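Local coordinates for protein complement factor H (Bos taurus, PDB 6XZ6) that regulates complement in cattle as factor H, and through this domain is bound by the factor H receptor of Trypanosoma brucei, at residues B[21-33]-B[44-58]. Sequence-based numbering, arbitrary orientation.
Sequences KYRGQDKITYECK and DATCTRDGWVPVPRC
Trp52 drives the edge of its six-membered ring into a face of Tyr22, the planes at 84° and the centroids 5.0 Å apart, a T-shaped pair in which CH2 meets Tyr22 CG. Cys47 CB lies over one face of the indole, while Ile28 CG2 comes obliquely to Trp52 CH2, at 3.6 Å. Indole NE1 bonds to the carbonyl of Asp6, and Tyr22 OH is held by the backbone of Pro17 and Leu19. Farther along, on strand 27-32, the Tyr30 ring takes Pro56 CB over one face, a CH-pi contact 3.8 Å from the centroid, and Cys58 SG at its edge. With CG wedged between backbone N and carbonyl carbon (chi1 73°), this ring leans across to Pro56, and its OH meets a water 2.9 Å away that also gives a weak bond to Asp44 O. Cut back to an alanine here, the side chain would probably leave Pro56 without its aromatic partner and the water without its phenol. Between the two clusters, strands 27-32 and 44-48 run antiparallel: Ile28 N donates to Ala45 O at 2.8 Å, Ala45 N returns the bond, and Ile28 CD1 packs on Ala45 CB. The disulfide Cys32-Cys58 (SG to SG 2.1 Å) and Cys5-Cys47 close the two ends of this small core and, with the tryptophan beside the latter, typify the sushi (complement control protein) fold.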
loop_
_atom_site.group_PDB
_atom_site.type_symbol
_atom_site.label_atom_id
_atom_site.label_comp_id
_atom_site.label_asym_id
_atom_site.label_seq_id
_atom_site.Cartn_x
_atom_site.Cartn_y
_atom_site.Cartn_z
ATOM N N LYS B 21 -13.526 27.739 17.429
ATOM C CA LYS B 21 -14.251 27.898 18.685
ATOM C C LYS B 21 -15.450 26.971 18.712
ATOM O O LYS B 21 -16.139 26.790 17.698
ATOM C CB LYS B 21 -14.712 29.360 18.863
ATOM C CG LYS B 21 -15.028 29.740 20.303
ATOM C CD LYS B 21 -14.408 31.082 20.689
ATOM C CE LYS B 21 -13.054 30.954 21.365
ATOM N NZ LYS B 21 -11.939 30.906 20.379
ATOM N N TYR B 22 -15.700 26.397 19.894
ATOM C CA TYR B 22 -16.801 25.476 20.178
ATOM C C TYR B 22 -17.735 26.119 21.186
ATOM O O TYR B 22 -17.314 26.937 22.000
ATOM C CB TYR B 22 -16.259 24.145 20.714
ATOM C CG TYR B 22 -15.265 23.490 19.784
ATOM C CD1 TYR B 22 -13.937 23.908 19.748
ATOM C CD2 TYR B 22 -15.646 22.446 18.943
ATOM C CE1 TYR B 22 -13.020 23.330 18.871
ATOM C CE2 TYR B 22 -14.729 21.847 18.076
ATOM C CZ TYR B 22 -13.414 22.289 18.057
ATOM O OH TYR B 22 -12.481 21.713 17.248
ATOM N N ARG B 23 -19.004 25.761 21.116
ATOM C CA ARG B 23 -20.048 26.311 21.987
ATOM C C ARG B 23 -20.404 25.253 23.029
ATOM O O ARG B 23 -20.035 24.094 22.857
ATOM C CB ARG B 23 -21.292 26.679 21.143
ATOM C CG ARG B 23 -20.998 27.454 19.839
ATOM C CD ARG B 23 -21.214 28.967 19.931
ATOM N NE ARG B 23 -22.474 29.329 20.591
ATOM C CZ ARG B 23 -23.679 29.275 20.025
ATOM N NH1 ARG B 23 -24.760 29.616 20.715
ATOM N NH2 ARG B 23 -23.812 28.876 18.765
ATOM N N GLY B 24 -21.092 25.643 24.091
ATOM C CA GLY B 24 -21.525 24.713 25.125
ATOM C C GLY B 24 -22.286 23.538 24.547
ATOM O O GLY B 24 -23.076 23.701 23.613
ATOM N N GLN B 25 -21.979 22.337 25.048
ATOM C CA GLN B 25 -22.555 21.034 24.675
ATOM C C GLN B 25 -22.051 20.497 23.306
ATOM O O GLN B 25 -22.474 19.416 22.896
ATOM C CB GLN B 25 -24.095 21.008 24.777
ATOM C CG GLN B 25 -24.648 21.269 26.189
ATOM C CD GLN B 25 -24.060 20.379 27.270
ATOM O OE1 GLN B 25 -23.282 20.839 28.115
ATOM N NE2 GLN B 25 -24.417 19.091 27.268
ATOM N N ASP B 26 -21.092 21.209 22.654
ATOM C CA ASP B 26 -20.468 20.763 21.403
ATOM C C ASP B 26 -19.519 19.640 21.774
ATOM O O ASP B 26 -18.720 19.793 22.708
ATOM C CB ASP B 26 -19.680 21.898 20.701
ATOM C CG ASP B 26 -20.453 22.805 19.730
ATOM O OD1 ASP B 26 -21.709 22.816 19.782
ATOM O OD2 ASP B 26 -19.797 23.514 18.923
ATOM N N LYS B 27 -19.634 18.501 21.076
ATOM C CA LYS B 27 -18.809 17.322 21.316
ATOM C C LYS B 27 -17.724 17.136 20.273
ATOM O O LYS B 27 -17.966 17.252 19.053
ATOM C CB LYS B 27 -19.657 16.031 21.371
ATOM C CG LYS B 27 -20.494 15.864 22.625
ATOM C CD LYS B 27 -20.784 14.421 22.918
ATOM C CE LYS B 27 -22.136 14.270 23.546
ATOM N NZ LYS B 27 -23.190 14.013 22.514
ATOM N N ILE B 28 -16.528 16.796 20.763
ATOM C CA ILE B 28 -15.398 16.386 19.939
ATOM C C ILE B 28 -15.178 14.873 20.212
ATOM O O ILE B 28 -15.538 14.384 21.282
ATOM C CB ILE B 28 -14.100 17.235 20.127
ATOM C CG1 ILE B 28 -13.475 17.103 21.546
ATOM C CG2 ILE B 28 -14.321 18.683 19.757
ATOM C CD1 ILE B 28 -12.325 16.098 21.689
ATOM N N THR B 29 -14.629 14.147 19.238
ATOM C CA THR B 29 -14.244 12.743 19.384
ATOM C C THR B 29 -12.735 12.692 19.054
ATOM O O THR B 29 -12.283 13.371 18.152
ATOM C CB THR B 29 -15.084 11.772 18.525
ATOM O OG1 THR B 29 -14.969 12.141 17.159
ATOM C CG2 THR B 29 -16.542 11.694 18.948
ATOM N N TYR B 30 -11.964 11.937 19.791
ATOM C CA TYR B 30 -10.528 11.847 19.570
ATOM C C TYR B 30 -10.016 10.401 19.483
ATOM O O TYR B 30 -10.599 9.496 20.070
ATOM C CB TYR B 30 -9.763 12.645 20.650
ATOM C CG TYR B 30 -9.746 12.005 22.024
ATOM C CD1 TYR B 30 -10.843 12.112 22.880
ATOM C CD2 TYR B 30 -8.597 11.387 22.512
ATOM C CE1 TYR B 30 -10.814 11.565 24.157
ATOM C CE2 TYR B 30 -8.563 10.826 23.786
ATOM C CZ TYR B 30 -9.672 10.922 24.606
ATOM O OH TYR B 30 -9.652 10.369 25.859
ATOM N N GLU B 31 -8.906 10.213 18.769
ATOM C CA GLU B 31 -8.211 8.938 18.595
ATOM C C GLU B 31 -6.757 9.159 18.958
ATOM O O GLU B 31 -6.242 10.249 18.761
ATOM C CB GLU B 31 -8.315 8.444 17.143
ATOM C CG GLU B 31 -9.699 7.982 16.751
ATOM C CD GLU B 31 -10.187 6.756 17.490
ATOM O OE1 GLU B 31 -9.454 5.741 17.487
ATOM O OE2 GLU B 31 -11.307 6.805 18.053
ATOM N N CYS B 32 -6.105 8.140 19.477
ATOM C CA CYS B 32 -4.707 8.212 19.866
ATOM C C CYS B 32 -3.797 7.573 18.792
ATOM O O CYS B 32 -4.225 6.673 18.061
ATOM C CB CYS B 32 -4.501 7.580 21.247
ATOM S SG CYS B 32 -5.356 8.435 22.614
ATOM N N LYS B 33 -2.538 8.059 18.703
ATOM C CA LYS B 33 -1.496 7.567 17.796
ATOM C C LYS B 33 -1.214 6.117 18.123
ATOM O O LYS B 33 -1.379 5.718 19.278
ATOM C CB LYS B 33 -0.188 8.341 18.031
ATOM C CG LYS B 33 0.030 9.549 17.147
ATOM C CD LYS B 33 1.530 9.785 17.012
ATOM C CE LYS B 33 1.972 11.162 17.446
ATOM N NZ LYS B 33 1.877 12.136 16.324
ATOM N N ASP B 44 -14.825 10.497 23.664
ATOM C CA ASP B 44 -15.709 11.662 23.706
ATOM C C ASP B 44 -15.263 12.738 24.677
ATOM O O ASP B 44 -14.669 12.444 25.714
ATOM C CB ASP B 44 -17.113 11.216 24.132
ATOM C CG ASP B 44 -18.138 11.242 23.031
ATOM O OD1 ASP B 44 -17.962 12.038 22.072
ATOM O OD2 ASP B 44 -19.130 10.476 23.126
ATOM N N ALA B 45 -15.599 13.994 24.348
ATOM C CA ALA B 45 -15.367 15.187 25.170
ATOM C C ALA B 45 -16.369 16.264 24.774
ATOM O O ALA B 45 -16.570 16.513 23.587
ATOM C CB ALA B 45 -13.945 15.690 25.029
ATOM N N THR B 46 -17.047 16.842 25.779
ATOM C CA THR B 46 -18.079 17.868 25.615
ATOM C C THR B 46 -17.571 19.214 26.136
ATOM O O THR B 46 -16.844 19.251 27.136
ATOM C CB THR B 46 -19.369 17.432 26.341
ATOM O OG1 THR B 46 -19.660 16.078 26.013
ATOM C CG2 THR B 46 -20.567 18.290 25.989
ATOM N N CYS B 47 -17.956 20.316 25.452
ATOM C CA CYS B 47 -17.606 21.666 25.869
ATOM C C CYS B 47 -18.560 22.088 26.983
ATOM O O CYS B 47 -19.775 22.138 26.782
ATOM C CB CYS B 47 -17.638 22.635 24.688
ATOM S SG CYS B 47 -17.411 24.381 25.134
ATOM N N THR B 48 -17.994 22.333 28.179
ATOM C CA THR B 48 -18.705 22.737 29.394
ATOM C C THR B 48 -18.096 24.021 29.986
ATOM O O THR B 48 -17.115 24.557 29.459
ATOM C CB THR B 48 -18.698 21.597 30.439
ATOM O OG1 THR B 48 -17.407 21.509 31.052
ATOM C CG2 THR B 48 -19.140 20.247 29.868
ATOM N N ARG B 49 -18.683 24.494 31.106
ATOM C CA ARG B 49 -18.269 25.673 31.874
ATOM C C ARG B 49 -16.838 25.486 32.439
ATOM O O ARG B 49 -16.124 26.468 32.657
ATOM C CB ARG B 49 -19.289 25.900 33.007
ATOM C CG ARG B 49 -19.261 27.265 33.676
ATOM C CD ARG B 49 -20.458 27.432 34.599
ATOM N NE ARG B 49 -21.593 28.058 33.913
ATOM C CZ ARG B 49 -22.598 27.396 33.341
ATOM N NH1 ARG B 49 -23.572 28.057 32.730
ATOM N NH2 ARG B 49 -22.626 26.069 33.362
ATOM N N ASP B 50 -16.432 24.210 32.640
ATOM C CA ASP B 50 -15.126 23.793 33.161
ATOM C C ASP B 50 -14.193 23.231 32.058
ATOM O O ASP B 50 -13.261 22.484 32.363
ATOM C CB ASP B 50 -15.319 22.744 34.268
ATOM C CG ASP B 50 -16.324 23.123 35.338
ATOM O OD1 ASP B 50 -16.118 24.168 36.011
ATOM O OD2 ASP B 50 -17.306 22.372 35.516
ATOM N N GLY B 51 -14.441 23.605 30.804
ATOM C CA GLY B 51 -13.651 23.146 29.668
ATOM C C GLY B 51 -14.155 21.839 29.084
ATOM O O GLY B 51 -15.350 21.545 29.147
ATOM N N TRP B 52 -13.248 21.056 28.491
ATOM C CA TRP B 52 -13.567 19.780 27.858
ATOM C C TRP B 52 -13.732 18.737 28.916
ATOM O O TRP B 52 -12.842 18.566 29.755
ATOM C CB TRP B 52 -12.503 19.390 26.807
ATOM C CG TRP B 52 -12.513 20.342 25.642
ATOM C CD1 TRP B 52 -11.721 21.435 25.479
ATOM C CD2 TRP B 52 -13.499 20.402 24.602
ATOM N NE1 TRP B 52 -12.109 22.142 24.367
ATOM C CE2 TRP B 52 -13.199 21.527 23.805
ATOM C CE3 TRP B 52 -14.588 19.594 24.246
ATOM C CZ2 TRP B 52 -13.947 21.861 22.663
ATOM C CZ3 TRP B 52 -15.345 19.943 23.135
ATOM C CH2 TRP B 52 -15.020 21.065 22.358
ATOM N N VAL B 53 -14.920 18.091 28.927
ATOM C CA VAL B 53 -15.293 17.088 29.933
ATOM C C VAL B 53 -15.821 15.777 29.306
ATOM O O VAL B 53 -16.847 15.814 28.632
ATOM C CB VAL B 53 -16.270 17.673 30.992
ATOM C CG1 VAL B 53 -16.806 16.589 31.919
ATOM C CG2 VAL B 53 -15.600 18.781 31.799
ATOM N N PRO B 54 -15.191 14.602 29.585
ATOM C CA PRO B 54 -13.943 14.403 30.351
ATOM C C PRO B 54 -12.732 14.903 29.568
ATOM O O PRO B 54 -12.798 14.999 28.338
ATOM C CB PRO B 54 -13.914 12.887 30.591
ATOM C CG PRO B 54 -14.647 12.295 29.441
ATOM C CD PRO B 54 -15.695 13.320 29.038
ATOM N N VAL B 55 -11.651 15.251 30.273
ATOM C CA VAL B 55 -10.434 15.797 29.666
ATOM C C VAL B 55 -9.751 14.790 28.710
ATOM O O VAL B 55 -9.385 13.694 29.151
ATOM C CB VAL B 55 -9.442 16.367 30.716
ATOM C CG1 VAL B 55 -8.284 17.095 30.037
ATOM C CG2 VAL B 55 -10.148 17.290 31.705
ATOM N N PRO B 56 -9.561 15.146 27.413
ATOM C CA PRO B 56 -8.906 14.216 26.485
ATOM C C PRO B 56 -7.388 14.147 26.675
ATOM O O PRO B 56 -6.700 15.177 26.603
ATOM C CB PRO B 56 -9.289 14.759 25.102
ATOM C CG PRO B 56 -10.229 15.883 25.347
ATOM C CD PRO B 56 -9.949 16.379 26.713
ATOM N N ARG B 57 -6.875 12.927 26.943
ATOM C CA ARG B 57 -5.446 12.667 27.150
ATOM C C ARG B 57 -5.050 11.325 26.554
ATOM O O ARG B 57 -5.677 10.302 26.869
ATOM C CB ARG B 57 -5.052 12.705 28.647
ATOM C CG ARG B 57 -5.046 14.093 29.286
ATOM C CD ARG B 57 -4.495 14.064 30.702
ATOM N NE ARG B 57 -4.967 15.185 31.522
ATOM C CZ ARG B 57 -6.090 15.175 32.240
ATOM N NH1 ARG B 57 -6.433 16.234 32.961
ATOM N NH2 ARG B 57 -6.887 14.114 32.225
ATOM N N CYS B 58 -3.993 11.340 25.693
ATOM C CA CYS B 58 -3.389 10.161 25.064
ATOM C C CYS B 58 -2.072 9.824 25.799
ATOM O O CYS B 58 -1.119 10.609 25.783
ATOM C CB CYS B 58 -3.175 10.371 23.568
ATOM S SG CYS B 58 -4.714 10.392 22.590
HETATM O O HOH W 1 -12.154 10.695 27.263
#